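Long-range contacts in outer membrane protein (Bartonella henselae, PDB 2FI9), which is of unknown function, named an outer membrane protein but assigned to the uncharacterised DUF498/DUF598 family: residues A[70-81]-A[95-106]; A[33-41]-A[120-128]. One frame throughout, in Å; residues are numbered along the deposited sequence.

How the contacts relate
Contact 1 (70-81 with 95-106) and contact 2 (33-41 with 120-128) lie in one mixed five-stranded sheet, their centres about 10 Å apart. Its strand order is 43-47, 36-40, 120-124, 71-75, 97-101, so contact 2 makes an antiparallel pairing and contact 1 a parallel one at the sheet edge. Along the chain, both segments of contact 1 fall between those of contact 2, and the last strand, 120-124, inserts between 36-40 and 71-75. There Gly75 N probably bonds to Leu123 O, while Ala106 packs on Leu124 and Gly77 on Val127. This C-terminal strand is thus the central one and joins the antiparallel pair 36-40 and 43-47 to the parallel pair 71-75 and 97-101.

Contact 1 of 2, residues A[70-81]-A[95-106]; sequences EVLLIGTGVELL and RISSDTMSTGAA
With chi1 at 61°, Thr100 OG1 stands between its own backbone N and carbonyl carbon, from where it donates to Leu81 O at 2.8 Å, tilted 32° from that carbonyl plane. The other branch, CG2, anti to the carbonyl carbon, packs on Ile74 CB; a threonine suits this buried place because it offers a hydroxyl to the turn and a methyl to the core. Thr103 OG1 accepts from Gly77 N (3.0 Å) and probably donates to Phe125 O, while Thr103 N meets Gly77 O on a lone pair at 2.7 Å. At the backbone angles of Gly77 a CB would strike the preceding carbonyl O, so glycine fits, and Gly75 leaves room for Ala106 CB, 3.6 Å from Gly75 CA. Ser102 caps the following helix, its OG accepting from Ala105 N. Between the parallel strands, six backbone hydrogen bonds run from Ser97 N to Glu70 O through to Thr76 N to Met101 O. Met101, bent at chi3, brings CE to Leu73 CD2 at 3.9 Å. The pair belongs to a beta-alpha-beta unit: helix 85-93 meets Leu72, Ile96 and Ser98 through Leu91, helix 103-115 packs on Leu73 from the other face, and strand 120-124 flanks 71-75.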
ATOM      1  N   GLU A  70     -11.558   2.804   2.957  1.00 34.28           N
ATOM      2  CA  GLU A  70     -12.339   3.324   1.815  1.00 34.51           C
ATOM      3  C   GLU A  70     -11.514   3.421   0.545  1.00 34.21           C
ATOM      4  O   GLU A  70     -12.050   3.288  -0.568  1.00 33.46           O
ATOM      5  CB  GLU A  70     -12.899   4.710   2.101  1.00 35.24           C
ATOM      6  CG  GLU A  70     -13.931   4.758   3.218  1.00 38.98           C
ATOM      7  CD  GLU A  70     -14.932   5.881   3.016  1.00 44.24           C
ATOM      8  OE1 GLU A  70     -15.527   5.958   1.907  1.00 47.97           O
ATOM      9  OE2 GLU A  70     -15.126   6.684   3.962  1.00 47.10           O
ATOM     10  N   VAL A  71     -10.221   3.675   0.700  1.00 33.72           N
ATOM     11  CA  VAL A  71      -9.352   3.873  -0.475  1.00 33.65           C
ATOM     12  C   VAL A  71      -8.014   3.148  -0.313  1.00 33.37           C
ATOM     13  O   VAL A  71      -7.388   3.205   0.755  1.00 33.77           O
ATOM     14  CB  VAL A  71      -9.163   5.396  -0.840  1.00 33.19           C
ATOM     15  CG1 VAL A  71      -8.634   6.187   0.312  1.00 35.75           C
ATOM     16  CG2 VAL A  71      -8.250   5.587  -2.074  1.00 34.04           C
ATOM     17  N   LEU A  72      -7.633   2.413  -1.359  1.00 33.05           N
ATOM     18  CA  LEU A  72      -6.348   1.755  -1.417  1.00 32.12           C
ATOM     19  C   LEU A  72      -5.465   2.354  -2.522  1.00 31.77           C
ATOM     20  O   LEU A  72      -5.849   2.373  -3.714  1.00 31.19           O
ATOM     21  CB  LEU A  72      -6.526   0.248  -1.646  1.00 31.99           C
ATOM     22  CG  LEU A  72      -5.205  -0.516  -1.806  1.00 31.86           C
ATOM     23  CD1 LEU A  72      -4.369  -0.508  -0.518  1.00 32.14           C
ATOM     24  CD2 LEU A  72      -5.486  -1.927  -2.261  1.00 31.85           C
ATOM     25  N   LEU A  73      -4.289   2.839  -2.130  1.00 30.14           N
ATOM     26  CA  LEU A  73      -3.307   3.310  -3.099  1.00 30.50           C
ATOM     27  C   LEU A  73      -2.361   2.155  -3.344  1.00 30.57           C
ATOM     28  O   LEU A  73      -1.950   1.480  -2.396  1.00 31.02           O
ATOM     29  CB  LEU A  73      -2.544   4.520  -2.557  1.00 30.77           C
ATOM     30  CG  LEU A  73      -3.452   5.644  -2.047  1.00 31.45           C
ATOM     31  CD1 LEU A  73      -2.658   6.691  -1.293  1.00 32.70           C
ATOM     32  CD2 LEU A  73      -4.215   6.268  -3.219  1.00 31.45           C
ATOM     33  N   ILE A  74      -2.051   1.898  -4.614  1.00 30.21           N
ATOM     34  CA  ILE A  74      -1.146   0.834  -4.967  1.00 30.09           C
ATOM     35  C   ILE A  74       0.069   1.404  -5.684  1.00 29.95           C
ATOM     36  O   ILE A  74      -0.031   1.964  -6.798  1.00 29.73           O
ATOM     37  CB  ILE A  74      -1.862  -0.237  -5.822  1.00 30.62           C
ATOM     38  CG1 ILE A  74      -3.058  -0.785  -5.033  1.00 31.17           C
ATOM     39  CG2 ILE A  74      -0.893  -1.368  -6.183  1.00 31.24           C
ATOM     40  CD1 ILE A  74      -4.089  -1.496  -5.875  1.00 31.38           C
ATOM     41  N   GLY A  75       1.218   1.283  -5.028  1.00 30.40           N
ATOM     42  CA  GLY A  75       2.487   1.757  -5.583  1.00 29.78           C
ATOM     43  C   GLY A  75       3.096   0.592  -6.324  1.00 30.51           C
ATOM     44  O   GLY A  75       3.477  -0.410  -5.692  1.00 30.55           O
ATOM     45  N   THR A  76       3.166   0.719  -7.657  1.00 30.25           N
ATOM     46  CA  THR A  76       3.596  -0.374  -8.541  1.00 30.36           C
ATOM     47  C   THR A  76       5.043  -0.248  -9.025  1.00 31.71           C
ATOM     48  O   THR A  76       5.371  -0.616 -10.184  1.00 30.27           O
ATOM     49  CB  THR A  76       2.668  -0.523  -9.776  1.00 30.91           C
ATOM     50  OG1 THR A  76       2.619   0.710 -10.507  1.00 29.84           O
ATOM     51  CG2 THR A  76       1.262  -0.928  -9.363  1.00 29.44           C
ATOM     52  N   GLY A  77       5.898   0.292  -8.163  1.00 30.91           N
ATOM     53  CA  GLY A  77       7.321   0.429  -8.464  1.00 32.47           C
ATOM     54  C   GLY A  77       7.649   1.716  -9.208  1.00 33.06           C
ATOM     55  O   GLY A  77       7.066   2.763  -8.923  1.00 33.23           O
ATOM     56  N   VAL A  78       8.597   1.647 -10.142  1.00 33.18           N
ATOM     57  CA  VAL A  78       9.049   2.856 -10.835  1.00 34.47           C
ATOM     58  C   VAL A  78       8.078   3.329 -11.903  1.00 34.21           C
ATOM     59  O   VAL A  78       8.078   4.501 -12.264  1.00 34.56           O
ATOM     60  CB  VAL A  78      10.495   2.740 -11.432  1.00 33.83           C
ATOM     61  CG1 VAL A  78      11.507   2.605 -10.333  1.00 36.37           C
ATOM     62  CG2 VAL A  78      10.614   1.583 -12.432  1.00 35.18           C
ATOM     63  N   GLU A  79       7.263   2.417 -12.422  1.00 35.47           N
ATOM     64  CA  GLU A  79       6.307   2.753 -13.470  1.00 36.45           C
ATOM     65  C   GLU A  79       4.909   2.465 -12.978  1.00 36.30           C
ATOM     66  O   GLU A  79       4.701   1.530 -12.202  1.00 36.57           O
ATOM     67  CB  GLU A  79       6.573   1.928 -14.735  1.00 37.19           C
ATOM     68  CG  GLU A  79       7.859   2.274 -15.458  1.00 39.84           C
ATOM     69  CD  GLU A  79       7.837   3.667 -16.049  1.00 45.44           C
ATOM     70  OE1 GLU A  79       6.885   3.974 -16.808  1.00 46.12           O
ATOM     71  OE2 GLU A  79       8.779   4.445 -15.755  1.00 48.74           O
ATOM     72  N   LEU A  80       3.946   3.252 -13.448  1.00 35.59           N
ATOM     73  CA  LEU A  80       2.542   3.004 -13.131  1.00 34.39           C
ATOM     74  C   LEU A  80       2.067   1.791 -13.955  1.00 33.68           C
ATOM     75  O   LEU A  80       2.170   1.780 -15.189  1.00 32.78           O
ATOM     76  CB  LEU A  80       1.705   4.255 -13.423  1.00 34.19           C
ATOM     77  CG  LEU A  80       0.197   4.293 -13.124  1.00 35.04           C
ATOM     78  CD1 LEU A  80      -0.278   5.737 -13.144  1.00 34.47           C
ATOM     79  CD2 LEU A  80      -0.642   3.451 -14.097  1.00 33.43           C
ATOM     80  N   LEU A  81       1.551   0.779 -13.263  1.00 32.80           N
ATOM     81  CA  LEU A  81       1.068  -0.452 -13.901  1.00 32.86           C
ATOM     82  C   LEU A  81      -0.416  -0.653 -13.632  1.00 33.11           C
ATOM     83  O   LEU A  81      -0.921  -0.223 -12.605  1.00 32.96           O
ATOM     84  CB  LEU A  81       1.840  -1.658 -13.362  1.00 32.29           C
ATOM     85  CG  LEU A  81       3.358  -1.620 -13.463  1.00 32.38           C
ATOM     86  CD1 LEU A  81       3.964  -2.943 -12.971  1.00 32.64           C
ATOM     87  CD2 LEU A  81       3.809  -1.309 -14.900  1.00 29.71           C
ATOM     88  N   ARG A  95     -16.124  -2.728  -1.849  1.00 35.23           N
ATOM     89  CA  ARG A  95     -16.359  -1.289  -1.968  1.00 35.42           C
ATOM     90  C   ARG A  95     -15.127  -0.470  -1.580  1.00 35.00           C
ATOM     91  O   ARG A  95     -15.248   0.569  -0.927  1.00 34.86           O
ATOM     92  CB  ARG A  95     -17.558  -0.836  -1.114  1.00 36.63           C
ATOM     93  CG  ARG A  95     -18.821  -1.699  -1.221  1.00 38.57           C
ATOM     94  CD  ARG A  95     -19.454  -1.573  -2.561  1.00 44.14           C
ATOM     95  NE  ARG A  95     -20.433  -2.632  -2.818  1.00 48.55           N
ATOM     96  CZ  ARG A  95     -20.693  -3.130  -4.027  1.00 48.57           C
ATOM     97  NH1 ARG A  95     -20.032  -2.681  -5.089  1.00 49.33           N
ATOM     98  NH2 ARG A  95     -21.605  -4.087  -4.170  1.00 49.49           N
ATOM     99  N   ILE A  96     -13.950  -0.957  -1.947  1.00 33.77           N
ATOM    100  CA  ILE A  96     -12.737  -0.185  -1.763  1.00 33.59           C
ATOM    101  C   ILE A  96     -12.386   0.489  -3.075  1.00 33.93           C
ATOM    102  O   ILE A  96     -12.221  -0.179  -4.100  1.00 33.24           O
ATOM    103  CB  ILE A  96     -11.566  -1.062  -1.291  1.00 34.06           C
ATOM    104  CG1 ILE A  96     -11.906  -1.721   0.060  1.00 32.75           C
ATOM    105  CG2 ILE A  96     -10.266  -0.239  -1.197  1.00 32.94           C
ATOM    106  CD1 ILE A  96     -10.945  -2.797   0.434  1.00 34.04           C
ATOM    107  N   SER A  97     -12.302   1.812  -3.049  1.00 34.28           N
ATOM    108  CA  SER A  97     -11.899   2.545  -4.229  1.00 35.96           C
ATOM    109  C   SER A  97     -10.363   2.515  -4.288  1.00 35.44           C
ATOM    110  O   SER A  97      -9.684   2.732  -3.273  1.00 36.31           O
ATOM    111  CB  SER A  97     -12.526   3.954  -4.254  1.00 36.29           C
ATOM    112  OG  SER A  97     -11.681   4.946  -3.705  1.00 41.46           O
ATOM    113  N   SER A  98      -9.812   2.177  -5.445  1.00 34.80           N
ATOM    114  CA  SER A  98      -8.379   1.943  -5.526  1.00 34.50           C
ATOM    115  C   SER A  98      -7.760   2.468  -6.795  1.00 33.81           C
ATOM    116  O   SER A  98      -8.433   2.639  -7.817  1.00 32.21           O
ATOM    117  CB  SER A  98      -8.057   0.451  -5.341  1.00 35.27           C
ATOM    118  OG  SER A  98      -8.584  -0.326  -6.405  1.00 38.94           O
ATOM    119  N   ASP A  99      -6.464   2.730  -6.736  1.00 32.69           N
ATOM    120  CA  ASP A  99      -5.784   3.220  -7.906  1.00 32.97           C
ATOM    121  C   ASP A  99      -4.303   2.916  -7.834  1.00 32.37           C
ATOM    122  O   ASP A  99      -3.739   2.791  -6.754  1.00 33.65           O
ATOM    123  CB  ASP A  99      -6.031   4.701  -8.088  1.00 32.91           C
ATOM    124  CG  ASP A  99      -5.908   5.127  -9.530  1.00 35.54           C
ATOM    125  OD1 ASP A  99      -5.852   4.254 -10.455  1.00 38.00           O
ATOM    126  OD2 ASP A  99      -5.863   6.353  -9.745  1.00 38.09           O
ATOM    127  N   THR A 100      -3.686   2.779  -9.002  1.00 31.52           N
ATOM    128  CA  THR A 100      -2.271   2.510  -9.081  1.00 30.41           C
ATOM    129  C   THR A 100      -1.532   3.776  -9.518  1.00 30.07           C
ATOM    130  O   THR A 100      -2.111   4.663 -10.146  1.00 30.06           O
ATOM    131  CB  THR A 100      -1.997   1.378 -10.082  1.00 29.84           C
ATOM    132  OG1 THR A 100      -2.462   1.794 -11.359  1.00 31.04           O
ATOM    133  CG2 THR A 100      -2.759   0.081  -9.683  1.00 30.66           C
ATOM    134  N   MET A 101      -0.243   3.817  -9.210  1.00 29.46           N
ATOM    135  CA  MET A 101       0.684   4.946  -9.530  1.00 29.53           C
ATOM    136  C   MET A 101       2.052   4.403  -9.098  1.00 30.00           C
ATOM    137  O   MET A 101       2.125   3.361  -8.416  1.00 29.66           O
ATOM    138  CB  MET A 101       0.333   6.204  -8.687  1.00 29.38           C
ATOM    139  CG  MET A 101       0.192   5.946  -7.143  1.00 28.39           C
ATOM    140  SD  MET A 101      -0.842   7.074  -6.134  1.00 25.67           S
ATOM    141  CE  MET A 101      -2.484   6.568  -6.679  1.00 29.70           C
ATOM    142  N   SER A 102       3.125   5.070  -9.486  1.00 30.39           N
ATOM    143  CA  SER A 102       4.450   4.686  -9.019  1.00 30.88           C
ATOM    144  C   SER A 102       4.524   4.618  -7.489  1.00 31.09           C
ATOM    145  O   SER A 102       3.686   5.211  -6.768  1.00 31.40           O
ATOM    146  CB  SER A 102       5.482   5.688  -9.529  1.00 30.58           C
ATOM    147  OG  SER A 102       5.300   6.918  -8.853  1.00 29.12           O
ATOM    148  N   THR A 103       5.510   3.884  -6.975  1.00 30.79           N
ATOM    149  CA  THR A 103       5.688   3.774  -5.524  1.00 29.43           C
ATOM    150  C   THR A 103       5.913   5.155  -4.904  1.00 30.12           C
ATOM    151  O   THR A 103       5.341   5.461  -3.862  1.00 29.64           O
ATOM    152  CB  THR A 103       6.792   2.766  -5.156  1.00 29.27           C
ATOM    153  OG1 THR A 103       6.314   1.452  -5.442  1.00 29.16           O
ATOM    154  CG2 THR A 103       7.173   2.833  -3.627  1.00 28.37           C
ATOM    155  N   GLY A 104       6.700   5.996  -5.570  1.00 30.44           N
ATOM    156  CA  GLY A 104       6.960   7.365  -5.075  1.00 31.06           C
ATOM    157  C   GLY A 104       5.672   8.162  -4.917  1.00 31.33           C
ATOM    158  O   GLY A 104       5.414   8.743  -3.871  1.00 31.46           O
ATOM    159  N   ALA A 105       4.851   8.147  -5.968  1.00 31.11           N
ATOM    160  CA  ALA A 105       3.575   8.847  -5.989  1.00 30.33           C
ATOM    161  C   ALA A 105       2.650   8.294  -4.922  1.00 30.58           C
ATOM    162  O   ALA A 105       1.958   9.056  -4.260  1.00 31.37           O
ATOM    163  CB  ALA A 105       2.923   8.727  -7.369  1.00 30.27           C
ATOM    164  N   ALA A 106       2.627   6.976  -4.759  1.00 29.89           N
ATOM    165  CA  ALA A 106       1.735   6.373  -3.772  1.00 31.06           C
ATOM    166  C   ALA A 106       2.134   6.801  -2.349  1.00 30.91           C
ATOM    167  O   ALA A 106       1.271   7.126  -1.508  1.00 31.53           O
ATOM    168  CB  ALA A 106       1.731   4.868  -3.917  1.00 30.52           C
TER
HETATM  169  O   HOH W   1       8.556   5.352  -7.600  1.00 31.61           O

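Contact 2 of 2, residues A[33-41]-A[120-128]; sequences HRGSIICIP and VAALLFAVE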
ATOM      1  N   HIS A  33      12.581  -0.577   7.058  1.00 38.54           N
ATOM      2  CA  HIS A  33      12.209  -1.931   6.682  1.00 38.62           C
ATOM      3  C   HIS A  33      12.689  -2.190   5.264  1.00 37.74           C
ATOM      4  O   HIS A  33      12.476  -1.366   4.382  1.00 37.41           O
ATOM      5  CB  HIS A  33      10.697  -2.124   6.767  1.00 39.34           C
ATOM      6  CG  HIS A  33      10.241  -3.497   6.364  1.00 42.79           C
ATOM      7  ND1 HIS A  33       9.734  -3.781   5.111  1.00 45.40           N
ATOM      8  CD2 HIS A  33      10.221  -4.666   7.051  1.00 45.56           C
ATOM      9  CE1 HIS A  33       9.421  -5.064   5.046  1.00 44.35           C
ATOM     10  NE2 HIS A  33       9.711  -5.624   6.206  1.00 46.94           N
ATOM     11  N   ARG A  34      13.345  -3.327   5.065  1.00 36.98           N
ATOM     12  CA  ARG A  34      13.753  -3.782   3.740  1.00 37.27           C
ATOM     13  C   ARG A  34      12.646  -4.672   3.135  1.00 36.37           C
ATOM     14  O   ARG A  34      12.252  -5.697   3.717  1.00 36.07           O
ATOM     15  CB  ARG A  34      15.092  -4.528   3.808  1.00 37.93           C
ATOM     16  CG  ARG A  34      15.235  -5.576   4.970  1.00 42.31           C
ATOM     17  CD  ARG A  34      15.129  -4.978   6.399  1.00 46.83           C
ATOM     18  NE  ARG A  34      14.046  -5.620   7.158  1.00 50.70           N
ATOM     19  CZ  ARG A  34      13.535  -5.171   8.306  1.00 53.92           C
ATOM     20  NH1 ARG A  34      14.002  -4.058   8.872  1.00 54.76           N
ATOM     21  NH2 ARG A  34      12.552  -5.844   8.902  1.00 54.37           N
ATOM     22  N   GLY A  35      12.136  -4.261   1.984  1.00 35.07           N
ATOM     23  CA  GLY A  35      11.063  -4.999   1.331  1.00 33.78           C
ATOM     24  C   GLY A  35       9.798  -4.184   1.123  1.00 33.32           C
ATOM     25  O   GLY A  35       9.697  -3.021   1.553  1.00 32.61           O
ATOM     26  N   SER A  36       8.839  -4.798   0.435  1.00 32.59           N
ATOM     27  CA  SER A  36       7.567  -4.164   0.152  1.00 32.42           C
ATOM     28  C   SER A  36       6.688  -4.167   1.404  1.00 32.72           C
ATOM     29  O   SER A  36       6.854  -5.019   2.291  1.00 33.04           O
ATOM     30  CB  SER A  36       6.870  -4.900  -0.984  1.00 31.90           C
ATOM     31  OG  SER A  36       7.656  -4.836  -2.177  1.00 31.11           O
ATOM     32  N   ILE A  37       5.767  -3.213   1.486  1.00 32.70           N
ATOM     33  CA  ILE A  37       4.926  -3.086   2.682  1.00 32.83           C
ATOM     34  C   ILE A  37       3.473  -2.846   2.325  1.00 33.34           C
ATOM     35  O   ILE A  37       3.145  -2.333   1.243  1.00 32.61           O
ATOM     36  CB  ILE A  37       5.416  -1.962   3.655  1.00 33.23           C
ATOM     37  CG1 ILE A  37       5.480  -0.597   2.953  1.00 32.49           C
ATOM     38  CG2 ILE A  37       6.753  -2.336   4.255  1.00 32.62           C
ATOM     39  CD1 ILE A  37       5.653   0.581   3.916  1.00 33.57           C
ATOM     40  N   ILE A  38       2.606  -3.245   3.234  1.00 33.18           N
ATOM     41  CA  ILE A  38       1.215  -2.867   3.181  1.00 34.18           C
ATOM     42  C   ILE A  38       0.896  -2.057   4.464  1.00 33.76           C
ATOM     43  O   ILE A  38       1.357  -2.401   5.541  1.00 33.98           O
ATOM     44  CB  ILE A  38       0.325  -4.111   3.004  1.00 34.67           C
ATOM     45  CG1 ILE A  38      -1.026  -3.723   2.421  1.00 36.96           C
ATOM     46  CG2 ILE A  38       0.170  -4.906   4.300  1.00 34.84           C
ATOM     47  CD1 ILE A  38      -1.751  -4.910   1.836  1.00 41.34           C
ATOM     48  N   CYS A  39       0.159  -0.963   4.313  1.00 33.54           N
ATOM     49  CA  CYS A  39      -0.123  -0.043   5.396  1.00 33.64           C
ATOM     50  C   CYS A  39      -1.620   0.015   5.529  1.00 33.13           C
ATOM     51  O   CYS A  39      -2.309   0.515   4.644  1.00 32.13           O
ATOM     52  CB  CYS A  39       0.399   1.356   5.055  1.00 34.64           C
ATOM     53  SG  CYS A  39       2.133   1.412   4.585  1.00 37.24           S
ATOM     54  N   ILE A  40      -2.132  -0.527   6.620  1.00 32.34           N
ATOM     55  CA  ILE A  40      -3.574  -0.634   6.814  1.00 32.17           C
ATOM     56  C   ILE A  40      -3.899  -0.190   8.255  1.00 31.85           C
ATOM     57  O   ILE A  40      -2.981   0.014   9.053  1.00 30.77           O
ATOM     58  CB  ILE A  40      -4.064  -2.068   6.484  1.00 32.15           C
ATOM     59  CG1 ILE A  40      -3.251  -3.101   7.280  1.00 32.54           C
ATOM     60  CG2 ILE A  40      -3.913  -2.324   4.997  1.00 31.08           C
ATOM     61  CD1 ILE A  40      -3.701  -4.550   7.075  1.00 32.88           C
ATOM     62  N   PRO A  41      -5.183   0.050   8.574  1.00 31.44           N
ATOM     63  CA  PRO A  41      -5.459   0.525   9.945  1.00 31.69           C
ATOM     64  C   PRO A  41      -4.819  -0.288  11.078  1.00 31.89           C
ATOM     65  O   PRO A  41      -4.466   0.301  12.119  1.00 31.63           O
ATOM     66  CB  PRO A  41      -6.989   0.494  10.018  1.00 31.98           C
ATOM     67  CG  PRO A  41      -7.379   0.829   8.623  1.00 31.35           C
ATOM     68  CD  PRO A  41      -6.413   0.017   7.762  1.00 31.91           C
ATOM     69  N   VAL A 120      -7.544   5.513   4.526  1.00 31.31           N
ATOM     70  CA  VAL A 120      -6.641   5.178   3.425  1.00 31.13           C
ATOM     71  C   VAL A 120      -5.698   4.037   3.799  1.00 31.14           C
ATOM     72  O   VAL A 120      -5.241   3.922   4.965  1.00 30.69           O
ATOM     73  CB  VAL A 120      -5.822   6.438   2.975  1.00 30.89           C
ATOM     74  CG1 VAL A 120      -4.900   6.910   4.069  1.00 31.79           C
ATOM     75  CG2 VAL A 120      -5.054   6.194   1.637  1.00 29.94           C
ATOM     76  N   ALA A 121      -5.427   3.195   2.806  1.00 30.47           N
ATOM     77  CA  ALA A 121      -4.491   2.096   2.917  1.00 30.78           C
ATOM     78  C   ALA A 121      -3.535   2.217   1.750  1.00 31.06           C
ATOM     79  O   ALA A 121      -3.861   2.841   0.744  1.00 31.85           O
ATOM     80  CB  ALA A 121      -5.231   0.737   2.867  1.00 30.65           C
ATOM     81  N   ALA A 122      -2.359   1.613   1.871  1.00 31.75           N
ATOM     82  CA  ALA A 122      -1.399   1.586   0.767  1.00 31.31           C
ATOM     83  C   ALA A 122      -0.723   0.227   0.665  1.00 31.56           C
ATOM     84  O   ALA A 122      -0.393  -0.386   1.681  1.00 32.12           O
ATOM     85  CB  ALA A 122      -0.350   2.674   0.961  1.00 31.72           C
ATOM     86  N   LEU A 123      -0.527  -0.245  -0.567  1.00 31.39           N
ATOM     87  CA  LEU A 123       0.302  -1.392  -0.833  1.00 31.70           C
ATOM     88  C   LEU A 123       1.472  -0.850  -1.615  1.00 31.53           C
ATOM     89  O   LEU A 123       1.279  -0.270  -2.676  1.00 32.10           O
ATOM     90  CB  LEU A 123      -0.465  -2.412  -1.676  1.00 31.77           C
ATOM     91  CG  LEU A 123       0.309  -3.645  -2.147  1.00 33.31           C
ATOM     92  CD1 LEU A 123       0.969  -4.374  -1.007  1.00 32.56           C
ATOM     93  CD2 LEU A 123      -0.618  -4.619  -2.909  1.00 33.85           C
ATOM     94  N   LEU A 124       2.683  -1.025  -1.106  1.00 31.04           N
ATOM     95  CA  LEU A 124       3.820  -0.335  -1.708  1.00 31.55           C
ATOM     96  C   LEU A 124       4.931  -1.295  -2.112  1.00 31.52           C
ATOM     97  O   LEU A 124       5.583  -1.874  -1.244  1.00 31.54           O
ATOM     98  CB  LEU A 124       4.355   0.735  -0.747  1.00 31.05           C
ATOM     99  CG  LEU A 124       3.335   1.751  -0.206  1.00 31.08           C
ATOM    100  CD1 LEU A 124       3.874   2.541   0.967  1.00 27.36           C
ATOM    101  CD2 LEU A 124       2.874   2.727  -1.286  1.00 29.31           C
ATOM    102  N   PHE A 125       5.150  -1.450  -3.420  1.00 30.99           N
ATOM    103  CA  PHE A 125       6.291  -2.217  -3.903  1.00 30.60           C
ATOM    104  C   PHE A 125       7.551  -1.414  -3.690  1.00 30.85           C
ATOM    105  O   PHE A 125       7.649  -0.286  -4.144  1.00 30.51           O
ATOM    106  CB  PHE A 125       6.145  -2.548  -5.371  1.00 31.01           C
ATOM    107  CG  PHE A 125       7.261  -3.397  -5.925  1.00 30.85           C
ATOM    108  CD1 PHE A 125       7.357  -4.747  -5.595  1.00 29.30           C
ATOM    109  CD2 PHE A 125       8.190  -2.857  -6.812  1.00 31.30           C
ATOM    110  CE1 PHE A 125       8.371  -5.535  -6.118  1.00 29.66           C
ATOM    111  CE2 PHE A 125       9.206  -3.657  -7.366  1.00 31.65           C
ATOM    112  CZ  PHE A 125       9.297  -4.989  -7.014  1.00 29.15           C
ATOM    113  N   ALA A 126       8.515  -2.011  -3.002  1.00 30.87           N
ATOM    114  CA  ALA A 126       9.757  -1.324  -2.661  1.00 30.85           C
ATOM    115  C   ALA A 126      10.615  -1.202  -3.899  1.00 31.01           C
ATOM    116  O   ALA A 126      10.902  -2.196  -4.549  1.00 30.67           O
ATOM    117  CB  ALA A 126      10.497  -2.095  -1.612  1.00 30.92           C
ATOM    118  N   VAL A 127      11.023   0.021  -4.206  1.00 31.92           N
ATOM    119  CA  VAL A 127      11.872   0.305  -5.362  1.00 32.81           C
ATOM    120  C   VAL A 127      13.308   0.570  -4.936  1.00 33.47           C
ATOM    121  O   VAL A 127      13.580   0.933  -3.783  1.00 33.23           O
ATOM    122  CB  VAL A 127      11.375   1.545  -6.183  1.00 32.78           C
ATOM    123  CG1 VAL A 127      10.073   1.249  -6.896  1.00 32.66           C
ATOM    124  CG2 VAL A 127      11.212   2.762  -5.295  1.00 32.75           C
ATOM    125  N   GLU A 128      14.230   0.394  -5.885  1.00 34.16           N
ATOM    126  CA  GLU A 128      15.617   0.812  -5.689  1.00 35.38           C
ATOM    127  C   GLU A 128      15.658   2.335  -5.568  1.00 35.36           C
ATOM    128  O   GLU A 128      16.416   2.877  -4.775  1.00 34.30           O
ATOM    129  CB  GLU A 128      16.496   0.359  -6.854  1.00 35.74           C
ATOM    130  CG  GLU A 128      16.725  -1.127  -6.925  1.00 38.21           C
ATOM    131  CD  GLU A 128      17.581  -1.641  -5.788  1.00 42.38           C
ATOM    132  OE1 GLU A 128      17.365  -2.801  -5.376  1.00 44.06           O
ATOM    133  OE2 GLU A 128      18.462  -0.893  -5.295  1.00 43.57           O
ATOM    134  OXT GLU A 128      14.910   3.047  -6.269  1.00 35.31           O
TER
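Backbone hydrogen bonds join Ile37 to Leu124 and Cys39 to Ala122, two antiparallel hydrogen-bonded pairs, each closed by a bond in both directions; the shortest runs from Leu124 N to Ile37 O at 2.7 Å. Ile38 and Leu123 form the non-hydrogen-bonded pair between them. One side chain adds a polar link: Ser36 OG, beside its own backbone N (chi1 -62°), accepts from Ala126 N at 3.1 Å with an N-H...O angle of 167°. A small serine suits this spot, since its hydroxyl reaches the neighbouring backbone and also comes obliquely to the Phe125 ring, 3.4 Å from CD1. Apolar contacts fall on two faces. On one, Ile37 CD1 meets Leu124 CD1 at 4.0 Å, and Cys39 SG reaches the same methyl of Leu124; the short Ala122 lets Cys39 and Phe110 pack against it. On the other, Ile38 CD1 touches Leu123 CD1 at 4.0 Å. Beta-branched isoleucines suit the extended backbone and fill both faces with hydrocarbon. The face of Cys39 and Ala122 is covered by helix 103-115 through Phe110, and Phe26 of strand 25-28 packs on Ile37 and Leu124, whereas strand 43-47 borders 36-40 and strand 71-75 borders 120-124.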